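Local coordinates for aromatic-ring-hydroxylating dioxygenase beta subunit (Catenulispora acidiphila, PDB 6VW4), which is of unknown function but has an NTF2-like fold and binds the tricyclic compound S-DNPA, consistent with a possible role in polyketide biosynthesis, at residues 43-46 with 47-51; 106-110 with 111-115. One frame throughout, in Å; residues are numbered along the deposited sequence.

Both contacts are local turns reaching the same mixed sheet of an NTF2-like (SnoaL-like) chain, and they meet the SDN pocket to different degrees. Contact 1 (43-46 with 47-51) follows the end of strand 41-44 and supplies Phe43, His45 and Thr46 to the pocket. Contact 2 (106-110 with 111-115) is the tip of the hairpin of strands 96-108 and 111-126; there the side chain of Thr106 lies about 6 Å from SDN. The two do not touch: their centres are 24 Å apart and their nearest atoms about 11 Å. Contact 1 is confined to its own subunit, whereas contact 2 also packs against two other copies of the protein.

Contact 1: 43-46 with 47-51; sequences FRHT and PGRDP. With SDN ([(3S)-9-hydroxy-1-methyl-10-oxo-4,10-dihydro-3H-benzo[g]isochromen-3-yl]acetic acid), chain C.
Thr46 and Arg49 close a type II beta turn where the chain leaves strand 41-44 and doubles back toward strand 52-53. The backbone bond from Arg49 N to Thr46 O is long and weak at 3.3 Å; the Thr46 and Arg49 side chains lie side by side, pointing the same way, with OG1 of Thr46 3.6 Å from CB of Arg49. Gly48 takes a positive phi that would press a side chain against the carbonyl oxygen of Pro47. Arg44 bends at its second and third torsions and lays its guanidinium beside the turn, with CA of Pro47 over one face, 3.7 Å from NH2. Polar bonds fix that flat group: NE reaches the carbonyl of Val139 and NH1 forms a salt bridge with Glu140. Nearer the backbone, CB of Arg44 packs 3.9 Å from CB of Pro51. On the pocket side, CG of His45 sits between its backbone N and carbonyl carbon (chi1 72°), placing the ring between O3 of SDN and the guanidinium of Arg49. OG1 of Thr46 lies over one face of this imidazole, offset toward the rim. NH1 of Arg49 approaches the ring edge 3.8 Å from NE2, with guanidinium and imidazole planes 72° apart; NH2 of Arg49 is held in a salt bridge with Glu64. ND1 of His45 donates a nearly straight (174°) but weak bond of 3.4 Å to O3 of SDN. CG2 of Thr46 touches the same ligand oxygen at 4.0 Å, while Phe43 turns its ring edge to SDN, with CZ 3.3 Å from ligand O5.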
loop_
_atom_site.group_PDB
_atom_site.type_symbol
_atom_site.label_atom_id
_atom_site.label_comp_id
_atom_site.label_asym_id
_atom_site.label_seq_id
_atom_site.Cartn_x
_atom_site.Cartn_y
_atom_site.Cartn_z
ATOM N N PHE A 43 18.132 14.731 -1.579
ATOM C CA PHE A 43 16.690 14.668 -1.816
ATOM C C PHE A 43 16.364 15.316 -3.157
ATOM O O PHE A 43 16.278 16.541 -3.244
ATOM C CB PHE A 43 15.983 15.397 -0.709
ATOM C CG PHE A 43 14.479 15.309 -0.756
ATOM C CD1 PHE A 43 13.831 14.268 -1.419
ATOM C CD2 PHE A 43 13.705 16.258 -0.092
ATOM C CE1 PHE A 43 12.431 14.174 -1.415
ATOM C CE2 PHE A 43 12.301 16.177 -0.097
ATOM C CZ PHE A 43 11.670 15.129 -0.751
ATOM N N ARG A 44 16.175 14.506 -4.194
ATOM C CA ARG A 44 15.752 14.980 -5.514
ATOM C C ARG A 44 14.247 14.724 -5.621
ATOM O O ARG A 44 13.820 13.678 -6.125
ATOM C CB ARG A 44 16.547 14.268 -6.610
ATOM C CG ARG A 44 16.477 14.949 -7.997
ATOM C CD ARG A 44 15.055 15.000 -8.596
ATOM N NE ARG A 44 14.696 13.747 -9.250
ATOM C CZ ARG A 44 15.117 13.364 -10.453
ATOM N NH1 ARG A 44 14.724 12.199 -10.948
ATOM N NH2 ARG A 44 15.926 14.138 -11.162
ATOM N N HIS A 45 13.422 15.689 -5.151
ATOM C CA HIS A 45 11.975 15.466 -5.082
ATOM C C HIS A 45 11.264 15.680 -6.424
ATOM O O HIS A 45 10.158 15.153 -6.617
ATOM C CB HIS A 45 11.325 16.362 -4.000
ATOM C CG HIS A 45 11.247 17.818 -4.352
ATOM N ND1 HIS A 45 10.048 18.482 -4.534
ATOM C CD2 HIS A 45 12.222 18.746 -4.504
ATOM C CE1 HIS A 45 10.295 19.749 -4.817
ATOM N NE2 HIS A 45 11.604 19.936 -4.798
ATOM N N THR A 46 11.838 16.467 -7.341
ATOM C CA THR A 46 11.171 16.714 -8.612
ATOM C C THR A 46 12.163 16.722 -9.767
ATOM O O THR A 46 13.192 17.421 -9.701
ATOM C CB THR A 46 10.374 18.031 -8.605
ATOM O OG1 THR A 46 11.208 19.120 -8.171
ATOM C CG2 THR A 46 9.139 17.914 -7.701
ATOM N N PRO A 47 11.879 15.984 -10.838
ATOM C CA PRO A 47 12.806 15.951 -11.976
ATOM C C PRO A 47 12.956 17.333 -12.598
ATOM O O PRO A 47 12.034 18.155 -12.577
ATOM C CB PRO A 47 12.158 14.960 -12.946
ATOM C CG PRO A 47 11.138 14.180 -12.112
ATOM C CD PRO A 47 10.679 15.151 -11.064
ATOM N N GLY A 48 14.138 17.581 -13.134
ATOM C CA GLY A 48 14.516 18.904 -13.638
ATOM C C GLY A 48 15.161 19.814 -12.611
ATOM O O GLY A 48 16.164 20.461 -12.901
ATOM N N ARG A 49 14.601 19.869 -11.405
ATOM C CA ARG A 49 15.168 20.669 -10.329
ATOM C C ARG A 49 16.344 19.972 -9.637
ATOM O O ARG A 49 16.349 18.746 -9.416
ATOM C CB ARG A 49 14.090 20.988 -9.293
ATOM C CG ARG A 49 14.456 22.078 -8.303
ATOM C CD ARG A 49 13.243 22.965 -7.991
ATOM N NE ARG A 49 13.620 24.030 -7.057
ATOM C CZ ARG A 49 12.992 24.313 -5.918
ATOM N NH1 ARG A 49 11.928 23.627 -5.528
ATOM N NH2 ARG A 49 13.446 25.295 -5.154
ATOM N N ASP A 50 17.354 20.768 -9.296
ATOM C CA ASP A 50 18.532 20.222 -8.642
ATOM C C ASP A 50 18.152 19.745 -7.249
ATOM O O ASP A 50 17.270 20.331 -6.603
ATOM C CB ASP A 50 19.637 21.271 -8.535
ATOM C CG ASP A 50 20.227 21.641 -9.883
ATOM O OD1 ASP A 50 21.027 20.850 -10.450
ATOM O OD2 ASP A 50 19.891 22.746 -10.360
ATOM N N PRO A 51 18.813 18.706 -6.753
ATOM C CA PRO A 51 18.438 18.167 -5.444
ATOM C C PRO A 51 18.858 19.074 -4.306
ATOM O O PRO A 51 19.875 19.759 -4.392
ATOM C CB PRO A 51 19.177 16.834 -5.398
ATOM C CG PRO A 51 20.387 17.042 -6.252
ATOM C CD PRO A 51 20.003 18.043 -7.319
HETATM O O4 SDN C . 9.284 12.967 0.285
HETATM C C11 SDN C . 8.830 12.172 -0.767
HETATM C C12 SDN C . 8.177 12.716 -1.873
HETATM C C13 SDN C . 7.964 14.247 -1.925
HETATM O O5 SDN C . 8.351 14.933 -1.038
HETATM C C14 SDN C . 7.257 14.850 -3.125
HETATM C C15 SDN C . 7.058 16.384 -3.198
HETATM O O3 SDN C . 6.986 16.943 -4.527
HETATM C C16 SDN C . 7.120 17.302 -1.969
HETATM C C10 SDN C . 8.983 10.797 -0.692
HETATM C C9 SDN C . 8.521 9.967 -1.725
HETATM C C8 SDN C . 7.885 10.509 -2.832
HETATM C C7 SDN C . 7.701 11.886 -2.912
HETATM C C6 SDN C . 6.971 12.490 -4.155
HETATM C C5 SDN C . 6.789 14.006 -4.199
HETATM C C4 SDN C . 6.125 14.599 -5.361
HETATM C C3 SDN C . 6.250 16.109 -5.491
HETATM C C2 SDN C . 4.790 16.488 -5.318
HETATM C C1 SDN C . 3.985 17.031 -6.481
HETATM O O2 SDN C . 4.511 17.112 -7.616
HETATM O O1 SDN C . 2.794 17.401 -6.268
#

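Contact 2: 106-110 with 111-115; sequences TTRVD and GLTVG
Arg108 reaches back along the hairpin to Thr113, the two side chains crossing at an angle. Its CB starts 3.7 Å from O of Gly111, CG stands anti to the carbonyl carbon (chi1 -75°), and the chain then runs extended through CD to NE. At the tip NH1 meets CG2 of Thr113 at 3.5 Å, the methyl lying at the guanidinium edge, in its plane, while CG2 of Thr106 lies over one face. Val74, in a neighbouring loop, also packs on this side chain. Thr106 and Thr113 point the same way from the sheet, side by side, with CB of Thr106 3.7 Å from OG1 of Thr113. With an alanine in place of Thr113, the guanidinium edge of Arg108 would probably lose its methyl contact and its tip be freer to turn. These residues end a beta hairpin with a two-residue loop, a type I turn from Arg108 to Gly111. Arg108 N donates to Gly111 O at 2.7 Å and 171°, but the return bond, Gly111 N to Arg108 O at 3.1 Å, comes from above the carbonyl plane. Further along, Thr113 N bonds to Thr106 O at 2.8 Å, and the reverse bond from Thr106 N completes the pair. On the other face OG1 of Thr107 meets CD1 of Leu112 at 3.3 Å, where Thr107 also packs on Asp142 of a second subunit and Leu112 on Gly115 of that subunit. A water accepts a hydrogen bond from Thr106 OG1 and donates to O of Thr113 and, at 2.8 Å, to O of Gly115.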
loop_
_atom_site.group_PDB
_atom_site.type_symbol
_atom_site.label_atom_id
_atom_site.label_comp_id
_atom_site.label_asym_id
_atom_site.label_seq_id
_atom_site.Cartn_x
_atom_site.Cartn_y
_atom_site.Cartn_z
ATOM N N THR A 106 -3.930 14.557 -2.190
ATOM C CA THR A 106 -4.078 15.922 -1.678
ATOM C C THR A 106 -5.549 16.217 -1.430
ATOM O O THR A 106 -6.369 16.199 -2.355
ATOM C CB THR A 106 -3.501 16.961 -2.636
ATOM O OG1 THR A 106 -2.186 16.584 -3.026
ATOM C CG2 THR A 106 -3.419 18.338 -1.951
ATOM N N THR A 107 -5.876 16.453 -0.184
ATOM C CA THR A 107 -7.231 16.734 0.239
ATOM C C THR A 107 -7.370 18.232 0.475
ATOM O O THR A 107 -6.590 18.831 1.233
ATOM C CB THR A 107 -7.574 15.949 1.508
ATOM O OG1 THR A 107 -7.590 14.559 1.183
ATOM C CG2 THR A 107 -8.954 16.363 2.045
ATOM N N ARG A 108 -8.329 18.832 -0.208
ATOM C CA ARG A 108 -8.722 20.225 -0.037
ATOM C C ARG A 108 -10.167 20.244 0.435
ATOM O O ARG A 108 -10.849 19.211 0.455
ATOM C CB ARG A 108 -8.519 21.000 -1.346
ATOM C CG ARG A 108 -7.078 21.295 -1.603
ATOM C CD ARG A 108 -6.901 21.863 -2.967
ATOM N NE ARG A 108 -5.507 22.143 -3.334
ATOM C CZ ARG A 108 -4.785 21.383 -4.166
ATOM N NH1 ARG A 108 -5.289 20.277 -4.679
ATOM N NH2 ARG A 108 -3.546 21.711 -4.483
ATOM N N VAL A 109 -10.641 21.434 0.827
ATOM C CA VAL A 109 -12.061 21.583 1.159
ATOM C C VAL A 109 -12.924 21.179 -0.030
ATOM O O VAL A 109 -13.940 20.502 0.132
ATOM C CB VAL A 109 -12.366 23.019 1.620
ATOM C CG1 VAL A 109 -11.839 23.253 3.042
ATOM C CG2 VAL A 109 -11.760 24.025 0.634
ATOM N N ASP A 110 -12.485 21.495 -1.247
ATOM C CA ASP A 110 -13.268 21.139 -2.422
ATOM C C ASP A 110 -13.140 19.680 -2.859
ATOM O O ASP A 110 -13.817 19.301 -3.818
ATOM C CB ASP A 110 -12.881 22.037 -3.602
ATOM C CG ASP A 110 -11.437 21.832 -4.090
ATOM O OD1 ASP A 110 -10.812 20.708 -4.002
ATOM O OD2 ASP A 110 -10.952 22.857 -4.622
ATOM N N GLY A 111 -12.271 18.868 -2.251
ATOM C CA GLY A 111 -12.154 17.474 -2.647
ATOM C C GLY A 111 -10.722 16.953 -2.645
ATOM O O GLY A 111 -9.791 17.578 -2.133
ATOM N N LEU A 112 -10.574 15.777 -3.240
ATOM C CA LEU A 112 -9.359 14.984 -3.161
ATOM C C LEU A 112 -8.784 14.833 -4.558
ATOM O O LEU A 112 -9.444 14.289 -5.441
ATOM C CB LEU A 112 -9.660 13.621 -2.548
ATOM C CG LEU A 112 -8.516 12.588 -2.540
ATOM C CD1 LEU A 112 -7.324 13.056 -1.735
ATOM C CD2 LEU A 112 -8.949 11.250 -1.937
ATOM N N THR A 113 -7.565 15.307 -4.760
ATOM C CA THR A 113 -6.882 15.113 -6.031
ATOM C C THR A 113 -5.874 13.968 -5.868
ATOM O O THR A 113 -5.055 13.957 -4.937
ATOM C CB THR A 113 -6.228 16.426 -6.537
ATOM O OG1 THR A 113 -4.899 16.593 -6.044
ATOM C CG2 THR A 113 -7.052 17.656 -6.104
ATOM N N VAL A 114 -5.929 13.027 -6.799
ATOM C CA VAL A 114 -5.103 11.845 -6.792
ATOM C C VAL A 114 -3.989 12.004 -7.800
ATOM O O VAL A 114 -4.236 12.081 -9.000
ATOM C CB VAL A 114 -5.933 10.593 -7.085
ATOM C CG1 VAL A 114 -5.013 9.380 -6.994
ATOM C CG2 VAL A 114 -7.124 10.522 -6.134
ATOM N N GLY A 115 -2.744 11.994 -7.328
ATOM C CA GLY A 115 -1.604 11.912 -8.222
ATOM C C GLY A 115 -0.622 12.992 -7.856
ATOM O O GLY A 115 -0.906 13.831 -7.008
HETATM O O HOH W 1 -2.406 15.026 -5.009
#